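Local coordinates for putative glutaryl-CoA dehydrogenase (Thermus thermophilus, PDB 2EBA), which is a putative flavoprotein of the acyl-CoA dehydrogenase family that binds flavin-adenine dinucleotide and assembles from four chains, at residues D9-P13 and E14-V18; Q19-A22 and R23-L26; A305-K308 and D309-K312; V326-A329 and L330-A333. All coordinates share one frame; numbering follows the deposited sequence.

Contact 1 (D9-P13 and E14-V18); sequences DLLTP and EEKEV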
ATOM      1  N   ASP A   9      16.998   4.634  27.448  1.00 18.35           N
ATOM      2  CA  ASP A   9      18.293   5.152  27.860  1.00 18.19           C
ATOM      3  C   ASP A   9      18.244   6.642  27.792  1.00 17.58           C
ATOM      4  O   ASP A   9      19.019   7.340  28.457  1.00 17.57           O
ATOM      5  CB  ASP A   9      19.382   4.653  26.942  1.00 16.03           C
ATOM      6  CG  ASP A   9      19.696   3.199  27.185  1.00 16.54           C
ATOM      7  OD1 ASP A   9      19.236   2.671  28.228  1.00 16.80           O
ATOM      8  OD2 ASP A   9      20.396   2.575  26.359  1.00 18.26           O
ATOM      9  N   LEU A  10      17.309   7.138  26.996  1.00 17.18           N
ATOM     10  CA  LEU A  10      17.175   8.563  26.817  1.00 16.50           C
ATOM     11  C   LEU A  10      16.165   9.202  27.774  1.00 16.65           C
ATOM     12  O   LEU A  10      15.824  10.383  27.624  1.00 16.87           O
ATOM     13  CB  LEU A  10      16.780   8.879  25.379  1.00 14.22           C
ATOM     14  CG  LEU A  10      17.709   8.389  24.281  1.00 14.05           C
ATOM     15  CD1 LEU A  10      17.032   8.690  22.966  1.00 15.03           C
ATOM     16  CD2 LEU A  10      19.057   9.071  24.344  1.00 14.84           C
ATOM     17  N   LEU A  11      15.680   8.442  28.759  1.00 16.97           N
ATOM     18  CA  LEU A  11      14.711   9.009  29.701  1.00 16.55           C
ATOM     19  C   LEU A  11      15.354   9.279  31.060  1.00 17.79           C
ATOM     20  O   LEU A  11      16.316   8.597  31.452  1.00 20.05           O
ATOM     21  CB  LEU A  11      13.540   8.073  29.895  1.00 15.57           C
ATOM     22  CG  LEU A  11      12.727   7.850  28.630  1.00 14.83           C
ATOM     23  CD1 LEU A  11      11.878   6.639  28.848  1.00 12.35           C
ATOM     24  CD2 LEU A  11      11.864   9.066  28.312  1.00 14.44           C
ATOM     25  N   THR A  12      14.829  10.269  31.777  1.00 18.53           N
ATOM     26  CA  THR A  12      15.360  10.570  33.093  1.00 18.20           C
ATOM     27  C   THR A  12      14.832   9.489  34.020  1.00 18.70           C
ATOM     28  O   THR A  12      13.951   8.723  33.661  1.00 20.25           O
ATOM     29  CB  THR A  12      14.863  11.949  33.624  1.00 16.23           C
ATOM     30  OG1 THR A  12      13.440  11.917  33.796  1.00 14.38           O
ATOM     31  CG2 THR A  12      15.211  13.067  32.645  1.00 16.25           C
ATOM     32  N   PRO A  13      15.380   9.404  35.227  1.00 20.53           N
ATOM     33  CA  PRO A  13      14.928   8.405  36.194  1.00 20.33           C
ATOM     34  C   PRO A  13      13.471   8.670  36.590  1.00 20.94           C
ATOM     35  O   PRO A  13      12.699   7.733  36.784  1.00 21.41           O
ATOM     36  CB  PRO A  13      15.874   8.621  37.361  1.00 19.34           C
ATOM     37  CG  PRO A  13      17.127   9.027  36.676  1.00 19.40           C
ATOM     38  CD  PRO A  13      16.646  10.011  35.658  1.00 19.10           C
ATOM     39  N   GLU A  14      13.112   9.948  36.712  1.00 21.33           N
ATOM     40  CA  GLU A  14      11.750  10.350  37.082  1.00 22.16           C
ATOM     41  C   GLU A  14      10.748   9.888  36.025  1.00 20.40           C
ATOM     42  O   GLU A  14       9.705   9.325  36.343  1.00 18.26           O
ATOM     43  CB  GLU A  14      11.660  11.878  37.221  1.00 25.69           C
ATOM     44  CG  GLU A  14      10.306  12.385  37.753  1.00 30.87           C
ATOM     45  CD  GLU A  14       9.945  13.806  37.278  1.00 34.12           C
ATOM     46  OE1 GLU A  14       9.654  13.980  36.067  1.00 34.41           O
ATOM     47  OE2 GLU A  14       9.951  14.744  38.114  1.00 35.07           O
ATOM     48  N   GLU A  15      11.076  10.145  34.764  1.00 19.60           N
ATOM     49  CA  GLU A  15      10.218   9.755  33.658  1.00 19.20           C
ATOM     50  C   GLU A  15      10.060   8.244  33.622  1.00 19.03           C
ATOM     51  O   GLU A  15       8.970   7.736  33.389  1.00 17.48           O
ATOM     52  CB  GLU A  15      10.810  10.256  32.340  1.00 17.14           C
ATOM     53  CG  GLU A  15      11.011  11.753  32.335  1.00 17.01           C
ATOM     54  CD  GLU A  15      11.745  12.260  31.119  1.00 16.21           C
ATOM     55  OE1 GLU A  15      12.687  11.586  30.655  1.00 17.06           O
ATOM     56  OE2 GLU A  15      11.389  13.350  30.634  1.00 16.85           O
ATOM     57  N   LYS A  16      11.152   7.527  33.865  1.00 20.58           N
ATOM     58  CA  LYS A  16      11.095   6.077  33.836  1.00 21.00           C
ATOM     59  C   LYS A  16      10.259   5.507  34.953  1.00 22.63           C
ATOM     60  O   LYS A  16       9.653   4.434  34.786  1.00 21.72           O
ATOM     61  CB  LYS A  16      12.509   5.480  33.832  1.00 20.27           C
ATOM     62  CG  LYS A  16      13.190   5.654  32.482  1.00 21.72           C
ATOM     63  CD  LYS A  16      14.496   4.900  32.351  1.00 20.24           C
ATOM     64  CE  LYS A  16      15.579   5.514  33.200  1.00 20.73           C
ATOM     65  NZ  LYS A  16      16.886   5.180  32.611  1.00 19.08           N
ATOM     66  N   GLU A  17      10.175   6.183  36.092  1.00 23.87           N
ATOM     67  CA  GLU A  17       9.333   5.597  37.106  1.00 24.91           C
ATOM     68  C   GLU A  17       7.869   6.020  36.935  1.00 23.78           C
ATOM     69  O   GLU A  17       6.981   5.338  37.502  1.00 24.10           O
ATOM     70  CB  GLU A  17       9.848   5.886  38.526  1.00 27.23           C
ATOM     71  CG  GLU A  17       9.894   4.614  39.403  1.00 30.99           C
ATOM     72  CD  GLU A  17       8.590   4.372  40.177  1.00 33.91           C
ATOM     73  OE1 GLU A  17       7.901   5.364  40.518  1.00 36.91           O
ATOM     74  OE2 GLU A  17       8.257   3.200  40.471  1.00 36.08           O
ATOM     75  N   VAL A  18       7.553   7.090  36.182  1.00 22.55           N
ATOM     76  CA  VAL A  18       6.123   7.378  36.041  1.00 21.61           C
ATOM     77  C   VAL A  18       5.620   6.266  35.106  1.00 20.92           C
ATOM     78  O   VAL A  18       4.453   5.859  35.186  1.00 19.84           O
ATOM     79  CB  VAL A  18       5.780   8.814  35.483  1.00 21.64           C
ATOM     80  CG1 VAL A  18       6.649   9.847  36.171  1.00 20.38           C
ATOM     81  CG2 VAL A  18       5.909   8.855  34.003  1.00 21.68           C
TER
HETATM   82  O   HOH W   1      12.010  14.138  34.242  1.00 19.14           O

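Contact 2 (Q19-A22 and R23-L26); sequences QKAA and RRFL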
ATOM      1  N   GLN A  19       6.506   5.726  34.263  1.00 19.84           N
ATOM      2  CA  GLN A  19       6.113   4.659  33.344  1.00 19.91           C
ATOM      3  C   GLN A  19       5.889   3.362  34.108  1.00 19.93           C
ATOM      4  O   GLN A  19       4.865   2.701  33.925  1.00 18.72           O
ATOM      5  CB  GLN A  19       7.159   4.423  32.254  1.00 20.28           C
ATOM      6  CG  GLN A  19       6.739   3.403  31.185  1.00 21.17           C
ATOM      7  CD  GLN A  19       7.215   1.987  31.479  1.00 22.27           C
ATOM      8  OE1 GLN A  19       6.532   0.994  31.191  1.00 22.65           O
ATOM      9  NE2 GLN A  19       8.408   1.895  32.032  1.00 25.02           N
ATOM     10  N   LYS A  20       6.820   2.986  34.975  1.00 20.56           N
ATOM     11  CA  LYS A  20       6.659   1.734  35.699  1.00 22.09           C
ATOM     12  C   LYS A  20       5.428   1.730  36.599  1.00 21.07           C
ATOM     13  O   LYS A  20       4.712   0.740  36.652  1.00 21.56           O
ATOM     14  CB  LYS A  20       7.888   1.454  36.540  1.00 23.97           C
ATOM     15  CG  LYS A  20       9.214   1.574  35.775  1.00 27.79           C
ATOM     16  CD  LYS A  20       9.573   0.265  35.036  1.00 29.82           C
ATOM     17  CE  LYS A  20       9.607   0.470  33.543  1.00 30.15           C
ATOM     18  NZ  LYS A  20       9.727  -0.796  32.756  1.00 31.66           N
ATOM     19  N   ALA A  21       5.196   2.827  37.307  1.00 20.03           N
ATOM     20  CA  ALA A  21       4.070   2.893  38.235  1.00 18.66           C
ATOM     21  C   ALA A  21       2.741   2.908  37.492  1.00 18.15           C
ATOM     22  O   ALA A  21       1.773   2.267  37.936  1.00 16.02           O
ATOM     23  CB  ALA A  21       4.186   4.159  39.060  1.00 18.17           C
ATOM     24  N   ALA A  22       2.671   3.649  36.386  1.00 18.08           N
ATOM     25  CA  ALA A  22       1.448   3.784  35.623  1.00 17.80           C
ATOM     26  C   ALA A  22       1.016   2.362  35.206  1.00 17.34           C
ATOM     27  O   ALA A  22      -0.158   1.998  35.358  1.00 16.56           O
ATOM     28  CB  ALA A  22       1.702   4.601  34.381  1.00 15.30           C
ATOM     29  N   ARG A  23       1.942   1.542  34.681  1.00 17.22           N
ATOM     30  CA  ARG A  23       1.630   0.182  34.229  1.00 16.53           C
ATOM     31  C   ARG A  23       1.234  -0.655  35.472  1.00 16.47           C
ATOM     32  O   ARG A  23       0.302  -1.456  35.372  1.00 13.41           O
ATOM     33  CB  ARG A  23       2.878  -0.433  33.536  1.00 16.52           C
ATOM     34  CG  ARG A  23       2.689  -1.905  33.155  1.00 15.80           C
ATOM     35  CD  ARG A  23       3.610  -2.476  32.042  1.00 15.74           C
ATOM     36  NE  ARG A  23       3.724  -1.604  30.873  1.00 15.22           N
ATOM     37  CZ  ARG A  23       4.333  -1.931  29.728  1.00 13.71           C
ATOM     38  NH1 ARG A  23       4.888  -3.135  29.573  1.00 13.14           N
ATOM     39  NH2 ARG A  23       4.413  -1.043  28.743  1.00 12.26           N
ATOM     40  N   ARG A  24       1.876  -0.500  36.629  1.00 17.66           N
ATOM     41  CA  ARG A  24       1.466  -1.303  37.793  1.00 20.52           C
ATOM     42  C   ARG A  24       0.023  -0.962  38.182  1.00 19.52           C
ATOM     43  O   ARG A  24      -0.793  -1.843  38.387  1.00 18.76           O
ATOM     44  CB  ARG A  24       2.349  -1.037  39.019  1.00 23.80           C
ATOM     45  CG  ARG A  24       3.538  -1.965  39.032  1.00 28.34           C
ATOM     46  CD  ARG A  24       4.225  -1.950  40.376  1.00 31.68           C
ATOM     47  NE  ARG A  24       5.533  -1.312  40.273  1.00 35.13           N
ATOM     48  CZ  ARG A  24       5.800  -0.073  40.667  1.00 35.64           C
ATOM     49  NH1 ARG A  24       4.831   0.664  41.207  1.00 36.66           N
ATOM     50  NH2 ARG A  24       7.011   0.438  40.489  1.00 34.79           N
ATOM     51  N   PHE A  25      -0.294   0.327  38.286  1.00 18.57           N
ATOM     52  CA  PHE A  25      -1.649   0.713  38.642  1.00 18.22           C
ATOM     53  C   PHE A  25      -2.679   0.189  37.655  1.00 17.87           C
ATOM     54  O   PHE A  25      -3.583  -0.537  38.049  1.00 17.31           O
ATOM     55  CB  PHE A  25      -1.701   2.220  38.777  1.00 17.40           C
ATOM     56  CG  PHE A  25      -3.021   2.808  38.492  1.00 18.76           C
ATOM     57  CD1 PHE A  25      -4.139   2.467  39.261  1.00 18.58           C
ATOM     58  CD2 PHE A  25      -3.169   3.697  37.443  1.00 19.02           C
ATOM     59  CE1 PHE A  25      -5.401   3.009  38.962  1.00 18.21           C
ATOM     60  CE2 PHE A  25      -4.414   4.247  37.148  1.00 19.54           C
ATOM     61  CZ  PHE A  25      -5.535   3.893  37.913  1.00 19.15           C
ATOM     62  N   LEU A  26      -2.497   0.506  36.381  1.00 17.50           N
ATOM     63  CA  LEU A  26      -3.442   0.085  35.353  1.00 18.33           C
ATOM     64  C   LEU A  26      -3.633  -1.389  35.152  1.00 19.39           C
ATOM     65  O   LEU A  26      -4.695  -1.852  34.699  1.00 19.30           O
ATOM     66  CB  LEU A  26      -3.021   0.659  34.026  1.00 17.60           C
ATOM     67  CG  LEU A  26      -3.205   2.142  34.016  1.00 17.52           C
ATOM     68  CD1 LEU A  26      -2.323   2.674  32.912  1.00 16.43           C
ATOM     69  CD2 LEU A  26      -4.677   2.468  33.808  1.00 17.66           C
TER

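Contact 3 (A305-K308 and D309-K312); sequences ARLK and DEGK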
ATOM      1  N   ALA A 305       8.754  15.416  22.476  1.00 14.07           N
ATOM      2  CA  ALA A 305       8.662  15.679  23.909  1.00 14.99           C
ATOM      3  C   ALA A 305       9.762  16.630  24.335  1.00 14.94           C
ATOM      4  O   ALA A 305       9.525  17.541  25.122  1.00 14.62           O
ATOM      5  CB  ALA A 305       8.759  14.376  24.708  1.00 11.48           C
ATOM      6  N   ARG A 306      10.965  16.423  23.816  1.00 15.59           N
ATOM      7  CA  ARG A 306      12.075  17.299  24.166  1.00 17.01           C
ATOM      8  C   ARG A 306      11.864  18.679  23.560  1.00 16.09           C
ATOM      9  O   ARG A 306      12.002  19.682  24.251  1.00 15.16           O
ATOM     10  CB  ARG A 306      13.409  16.699  23.705  1.00 16.98           C
ATOM     11  CG  ARG A 306      13.735  15.345  24.348  1.00 16.44           C
ATOM     12  CD  ARG A 306      13.693  15.378  25.883  1.00 16.31           C
ATOM     13  NE  ARG A 306      14.100  14.102  26.476  1.00 18.52           N
ATOM     14  CZ  ARG A 306      13.719  13.663  27.676  1.00 19.54           C
ATOM     15  NH1 ARG A 306      12.912  14.395  28.432  1.00 21.47           N
ATOM     16  NH2 ARG A 306      14.132  12.485  28.120  1.00 21.33           N
ATOM     17  N   LEU A 307      11.518  18.733  22.279  1.00 15.93           N
ATOM     18  CA  LEU A 307      11.271  20.019  21.638  1.00 15.89           C
ATOM     19  C   LEU A 307      10.200  20.784  22.422  1.00 15.51           C
ATOM     20  O   LEU A 307      10.289  21.997  22.606  1.00 13.07           O
ATOM     21  CB  LEU A 307      10.800  19.820  20.191  1.00 14.36           C
ATOM     22  CG  LEU A 307      11.829  19.447  19.126  1.00 15.35           C
ATOM     23  CD1 LEU A 307      11.113  19.089  17.828  1.00 16.42           C
ATOM     24  CD2 LEU A 307      12.784  20.606  18.914  1.00 13.43           C
ATOM     25  N   LYS A 308       9.194  20.058  22.897  1.00 15.93           N
ATOM     26  CA  LYS A 308       8.101  20.671  23.623  1.00 17.25           C
ATOM     27  C   LYS A 308       8.546  21.381  24.898  1.00 18.02           C
ATOM     28  O   LYS A 308       8.160  22.523  25.142  1.00 17.59           O
ATOM     29  CB  LYS A 308       7.044  19.625  23.947  1.00 16.74           C
ATOM     30  CG  LYS A 308       5.765  20.244  24.432  1.00 17.31           C
ATOM     31  CD  LYS A 308       4.726  19.212  24.806  1.00 19.03           C
ATOM     32  CE  LYS A 308       3.513  19.899  25.410  1.00 20.06           C
ATOM     33  NZ  LYS A 308       2.525  18.936  25.947  1.00 22.64           N
ATOM     34  N   ASP A 309       9.364  20.718  25.703  1.00 18.52           N
ATOM     35  CA  ASP A 309       9.830  21.325  26.930  1.00 20.31           C
ATOM     36  C   ASP A 309      10.819  22.455  26.708  1.00 21.04           C
ATOM     37  O   ASP A 309      10.959  23.319  27.569  1.00 20.70           O
ATOM     38  CB  ASP A 309      10.443  20.281  27.855  1.00 21.17           C
ATOM     39  CG  ASP A 309       9.397  19.379  28.472  1.00 22.70           C
ATOM     40  OD1 ASP A 309       8.304  19.895  28.763  1.00 20.41           O
ATOM     41  OD2 ASP A 309       9.654  18.169  28.671  1.00 24.91           O
ATOM     42  N   GLU A 310      11.504  22.464  25.569  1.00 20.87           N
ATOM     43  CA  GLU A 310      12.457  23.538  25.297  1.00 22.16           C
ATOM     44  C   GLU A 310      11.803  24.684  24.515  1.00 22.19           C
ATOM     45  O   GLU A 310      12.470  25.613  24.052  1.00 20.73           O
ATOM     46  CB  GLU A 310      13.710  22.992  24.579  1.00 22.20           C
ATOM     47  CG  GLU A 310      13.494  22.250  23.272  1.00 22.16           C
ATOM     48  CD  GLU A 310      14.613  21.249  22.968  1.00 21.58           C
ATOM     49  OE1 GLU A 310      14.953  21.093  21.778  1.00 22.32           O
ATOM     50  OE2 GLU A 310      15.134  20.606  23.906  1.00 18.44           O
ATOM     51  N   GLY A 311      10.477  24.604  24.405  1.00 22.54           N
ATOM     52  CA  GLY A 311       9.700  25.625  23.725  1.00 22.42           C
ATOM     53  C   GLY A 311       9.893  25.742  22.234  1.00 21.84           C
ATOM     54  O   GLY A 311       9.636  26.806  21.672  1.00 23.19           O
ATOM     55  N   LYS A 312      10.305  24.665  21.571  1.00 21.50           N
ATOM     56  CA  LYS A 312      10.524  24.702  20.127  1.00 20.03           C
ATOM     57  C   LYS A 312       9.585  23.828  19.329  1.00 18.73           C
ATOM     58  O   LYS A 312       9.811  23.597  18.130  1.00 18.66           O
ATOM     59  CB  LYS A 312      11.941  24.274  19.804  1.00 21.92           C
ATOM     60  CG  LYS A 312      12.904  25.115  20.527  1.00 25.07           C
ATOM     61  CD  LYS A 312      14.250  25.004  19.887  1.00 27.74           C
ATOM     62  CE  LYS A 312      15.174  24.237  20.793  1.00 29.77           C
ATOM     63  NZ  LYS A 312      16.575  24.539  20.401  1.00 29.80           N
TER

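Contact 4 (V326-A329 and L330-A333); sequences VWKA and LQAA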
ATOM      1  N   VAL A 326      -0.787   7.249  14.728  1.00 10.80           N
ATOM      2  CA  VAL A 326      -2.127   6.679  14.804  1.00 11.50           C
ATOM      3  C   VAL A 326      -2.392   5.772  13.600  1.00 12.31           C
ATOM      4  O   VAL A 326      -2.935   4.676  13.755  1.00  9.98           O
ATOM      5  CB  VAL A 326      -3.204   7.806  14.922  1.00 11.86           C
ATOM      6  CG1 VAL A 326      -4.613   7.206  14.974  1.00  8.34           C
ATOM      7  CG2 VAL A 326      -2.936   8.636  16.190  1.00  9.99           C
ATOM      8  N   TRP A 327      -1.979   6.217  12.415  1.00 12.56           N
ATOM      9  CA  TRP A 327      -2.166   5.451  11.196  1.00 14.15           C
ATOM     10  C   TRP A 327      -1.522   4.090  11.360  1.00 14.86           C
ATOM     11  O   TRP A 327      -2.125   3.057  11.063  1.00 14.71           O
ATOM     12  CB  TRP A 327      -1.504   6.163  10.020  1.00 16.92           C
ATOM     13  CG  TRP A 327      -1.701   5.484   8.711  1.00 20.06           C
ATOM     14  CD1 TRP A 327      -0.813   5.435   7.673  1.00 20.93           C
ATOM     15  CD2 TRP A 327      -2.892   4.834   8.253  1.00 22.22           C
ATOM     16  NE1 TRP A 327      -1.379   4.799   6.596  1.00 22.57           N
ATOM     17  CE2 TRP A 327      -2.657   4.422   6.922  1.00 22.44           C
ATOM     18  CE3 TRP A 327      -4.143   4.561   8.838  1.00 24.20           C
ATOM     19  CZ2 TRP A 327      -3.627   3.752   6.161  1.00 24.58           C
ATOM     20  CZ3 TRP A 327      -5.116   3.888   8.079  1.00 22.70           C
ATOM     21  CH2 TRP A 327      -4.847   3.495   6.756  1.00 23.72           C
ATOM     22  N   LYS A 328      -0.281   4.105  11.831  1.00 15.18           N
ATOM     23  CA  LYS A 328       0.490   2.884  12.038  1.00 14.33           C
ATOM     24  C   LYS A 328      -0.168   1.969  13.049  1.00 13.94           C
ATOM     25  O   LYS A 328      -0.261   0.770  12.827  1.00 14.56           O
ATOM     26  CB  LYS A 328       1.923   3.227  12.472  1.00 13.01           C
ATOM     27  CG  LYS A 328       2.732   3.852  11.353  1.00 14.57           C
ATOM     28  CD  LYS A 328       4.089   4.353  11.793  1.00 13.95           C
ATOM     29  CE  LYS A 328       4.779   5.013  10.626  1.00 12.49           C
ATOM     30  NZ  LYS A 328       6.106   5.529  11.052  1.00 13.47           N
ATOM     31  N   ALA A 329      -0.635   2.532  14.157  1.00 12.34           N
ATOM     32  CA  ALA A 329      -1.293   1.740  15.176  1.00 11.77           C
ATOM     33  C   ALA A 329      -2.611   1.171  14.635  1.00 11.18           C
ATOM     34  O   ALA A 329      -2.985   0.056  14.964  1.00  8.20           O
ATOM     35  CB  ALA A 329      -1.547   2.591  16.425  1.00 11.92           C
ATOM     36  N   LEU A 330      -3.328   1.935  13.820  1.00 11.48           N
ATOM     37  CA  LEU A 330      -4.570   1.422  13.262  1.00 12.05           C
ATOM     38  C   LEU A 330      -4.212   0.283  12.295  1.00 12.30           C
ATOM     39  O   LEU A 330      -4.808  -0.789  12.324  1.00 10.97           O
ATOM     40  CB  LEU A 330      -5.349   2.529  12.521  1.00 11.44           C
ATOM     41  CG  LEU A 330      -6.680   2.136  11.853  1.00  8.56           C
ATOM     42  CD1 LEU A 330      -7.670   1.581  12.875  1.00  7.05           C
ATOM     43  CD2 LEU A 330      -7.275   3.330  11.179  1.00  8.13           C
ATOM     44  N   GLN A 331      -3.218   0.500  11.450  1.00 13.39           N
ATOM     45  CA  GLN A 331      -2.839  -0.546  10.516  1.00 13.93           C
ATOM     46  C   GLN A 331      -2.374  -1.803  11.264  1.00 12.87           C
ATOM     47  O   GLN A 331      -2.701  -2.924  10.888  1.00 11.17           O
ATOM     48  CB  GLN A 331      -1.737  -0.035   9.594  1.00 16.93           C
ATOM     49  CG  GLN A 331      -2.158   1.114   8.687  1.00 22.94           C
ATOM     50  CD  GLN A 331      -0.969   1.760   7.974  1.00 28.23           C
ATOM     51  OE1 GLN A 331      -0.177   2.493   8.583  1.00 31.27           O
ATOM     52  NE2 GLN A 331      -0.829   1.482   6.679  1.00 29.75           N
ATOM     53  N   ALA A 332      -1.623  -1.616  12.341  1.00 12.76           N
ATOM     54  CA  ALA A 332      -1.113  -2.741  13.112  1.00 12.30           C
ATOM     55  C   ALA A 332      -2.212  -3.496  13.832  1.00 12.13           C
ATOM     56  O   ALA A 332      -2.116  -4.700  14.022  1.00 12.42           O
ATOM     57  CB  ALA A 332      -0.078  -2.259  14.117  1.00 12.80           C
ATOM     58  N   ALA A 333      -3.254  -2.788  14.245  1.00 11.06           N
ATOM     59  CA  ALA A 333      -4.357  -3.431  14.947  1.00 11.64           C
ATOM     60  C   ALA A 333      -5.097  -4.356  13.988  1.00  9.98           C
ATOM     61  O   ALA A 333      -5.495  -5.463  14.353  1.00  9.50           O
ATOM     62  CB  ALA A 333      -5.309  -2.374  15.529  1.00  9.40           C
TER

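Contact 1 (D9-P13 and E14-V18)
Leu-11 opens the contact, laying its CB against Lys-16 CG at 3.6 Å while its CD2 reaches Glu-15 OE1. Both partners sit on the first turn of helix 13-29, whose start is fixed by a capping box between Thr-12 and Glu-15. Thr-12 is the N-cap: its OG1 lies between the backbone N and the carbonyl carbon (chi1 64°), a rotation that lets it accept from Glu-15 N. OG1 is modelled too close to a neighbouring atom, so this bond is less certain in detail. A water lies 2.7 Å from Thr-12 OG1 and donates to Glu-14 OE1. The box is completed by Thr-12 N, which donates to Glu-15 OE1 at 2.8 Å in a nearly straight bond (173°), reaching the oxygen on its anti side and 31° out of the carboxylate plane. Glu-15 is buried, and its carboxylate is shared: OE2 meets Ser-71 and forms a salt bridge with Arg-306, tying this N-terminal helix to helix 281-309, while its side chain also rests on Leu-77 of helix 72-85. Such partners would be expected to favour the charged form of the acid. Thr-12 O takes the N-H of Lys-16, and regular helical bonding continues at Pro-13, whose O accepts from Glu-17 N at 3.0 Å.

Contact 2 (Q19-A22 and R23-L26)
Four consecutive i to i+4 backbone bonds join Gln-19, Lys-20, Ala-21 and Ala-22 to Arg-23, Arg-24, Phe-25 and Leu-26, the continuous alpha-helical pattern of helix 13-29; the one from Phe-25 N to Ala-21 O, 2.9 Å, is almost straight. On one side of the helix Gln-19 and Arg-23 run side by side and point the same way, each with CG anti to the backbone N. Their flat ends nevertheless stand nearly perpendicular, 89° apart, and one end of the amide lies over a face of the guanidinium. The Arg-23 guanidinium finds its strong partners beyond the helix, in salt bridges to Glu-81 of helix 72-85 and Glu-257 of helix 235-269. Arg-24 instead folds back along its own helix. A bend at chi3 (-111°) brings one face of its guanidinium over the preceding turn, with Lys-20 O 4.2 Å above the plane and over its centre, and Arg-24 NH1 3.8 Å from Ala-21 CA. From there NH2 forms a salt bridge with Glu-17, about two turns earlier. Ala-22 offers little bulk, and Leu-26 leans over its carbonyl, with Leu-26 CD1 3.3 Å from Ala-22 O. Phe-25 packs on Arg-50 and Leu-54 of helix 48-54. The two arginines thus serve different ends: Arg-24 pairs with an acid of its own helix, whereas Arg-23, whose NH2 meets acids of two other helices, probably offsets part of their charge, with Arg-84 also close by, and links three helices electrostatically.

Contact 3 (A305-K308 and D309-K312)
A Schellman motif ends helix 281-309, turning the chain back across Leu-307 and Lys-308. Lys-312 N donates to Leu-307 O at 2.9 Å, the 6-to-1 bond, and inside it Gly-311 N reaches Lys-308 O at 3.2 Å. The inner donor stands above the carbonyl plane, 68° out of it, whereas the outer one is tilted less. Glu-310 is the first residue to leave the helical conformation, and Gly-311 at C-prime, with a positive phi (68°) that favours glycine, completes the turn. Before it, Asp-309 N and Glu-310 N still bond in helical fashion to Ala-305 O and Arg-306 O. The first torsion of Glu-310, which sets CG between the backbone N and the carbonyl carbon (chi1 57°), lays its extended side chain back along the last helical turn, with Glu-310 CG 3.1 Å from Arg-306 O and Glu-310 OE1 3.6 Å from Leu-307 CD2. The same methyl meets Lys-312 CB at 3.9 Å, the two side chains crossing at about a right angle. Leu-307 also packs on Tyr-5 of the second subunit. Arg-306 reaches away to Leu-10 O of the N-terminal region, and Asp-309 OD1 is hydrogen-bonded to Ser-72 OG at the start of helix 72-85.

Contact 4 (V326-A329 and L330-A333)
Stacking dominates where Gln-331 lies across Trp-327, one turn earlier on helix 315-340. The amide and indole planes are only 15° apart, and Gln-331 CD sits 3.3 Å above the ring plane, offset toward the rim. Gln-331 CG adds a CH-pi contact, 3.7 Å from the centroid of the Trp-327 six-membered ring and 8° off its normal. The indole is placed for this by a CG anti to the backbone N (chi1 -177°), while the glutamine runs extended beyond CG. Apolar contact comes from Leu-330, whose CD2 comes in at the ring edge, near its plane, 3.8 Å from Trp-327 CZ3. Backbone bonding is regular: Leu-330, Gln-331, Ala-332 and Ala-333 donate to Val-326, Trp-327, Lys-328 and Ala-329, with Gln-331 N to Trp-327 O at 2.8 Å. Around them, Leu-330 packs on Leu-358 of helix 351-361, Ala-332 on Met-290, and His-368 meets the indole edge-to-face. Charge enters through Lys-328, whose amine forms salt bridges with Glu-296 of its own chain and Glu-296 of the second subunit. Such pairing would probably keep this buried amine protonated, and it makes one lysine an electrostatic tie across the subunit interface beside a largely apolar helix surface.

Along the chain the contacts come in numerical order. Contacts 1 and 2 share helix 13-29 of the acyl-CoA dehydrogenase N-terminal domain, their centres about 13 Å apart and in direct touch. Contacts 3 and 4 belong to the C-terminal domain, at the end of helix 281-309 and on helix 315-340, with centres about 26 Å apart and no touch. Contact 1 meets contact 3 directly through Arg-306, so the start of the first long helix is held to the end of a helix some 290 residues later. Contacts 1, 3 and 4 also reach the second subunit, placing three of these helical sites at or beside the interface of the four-chain assembly.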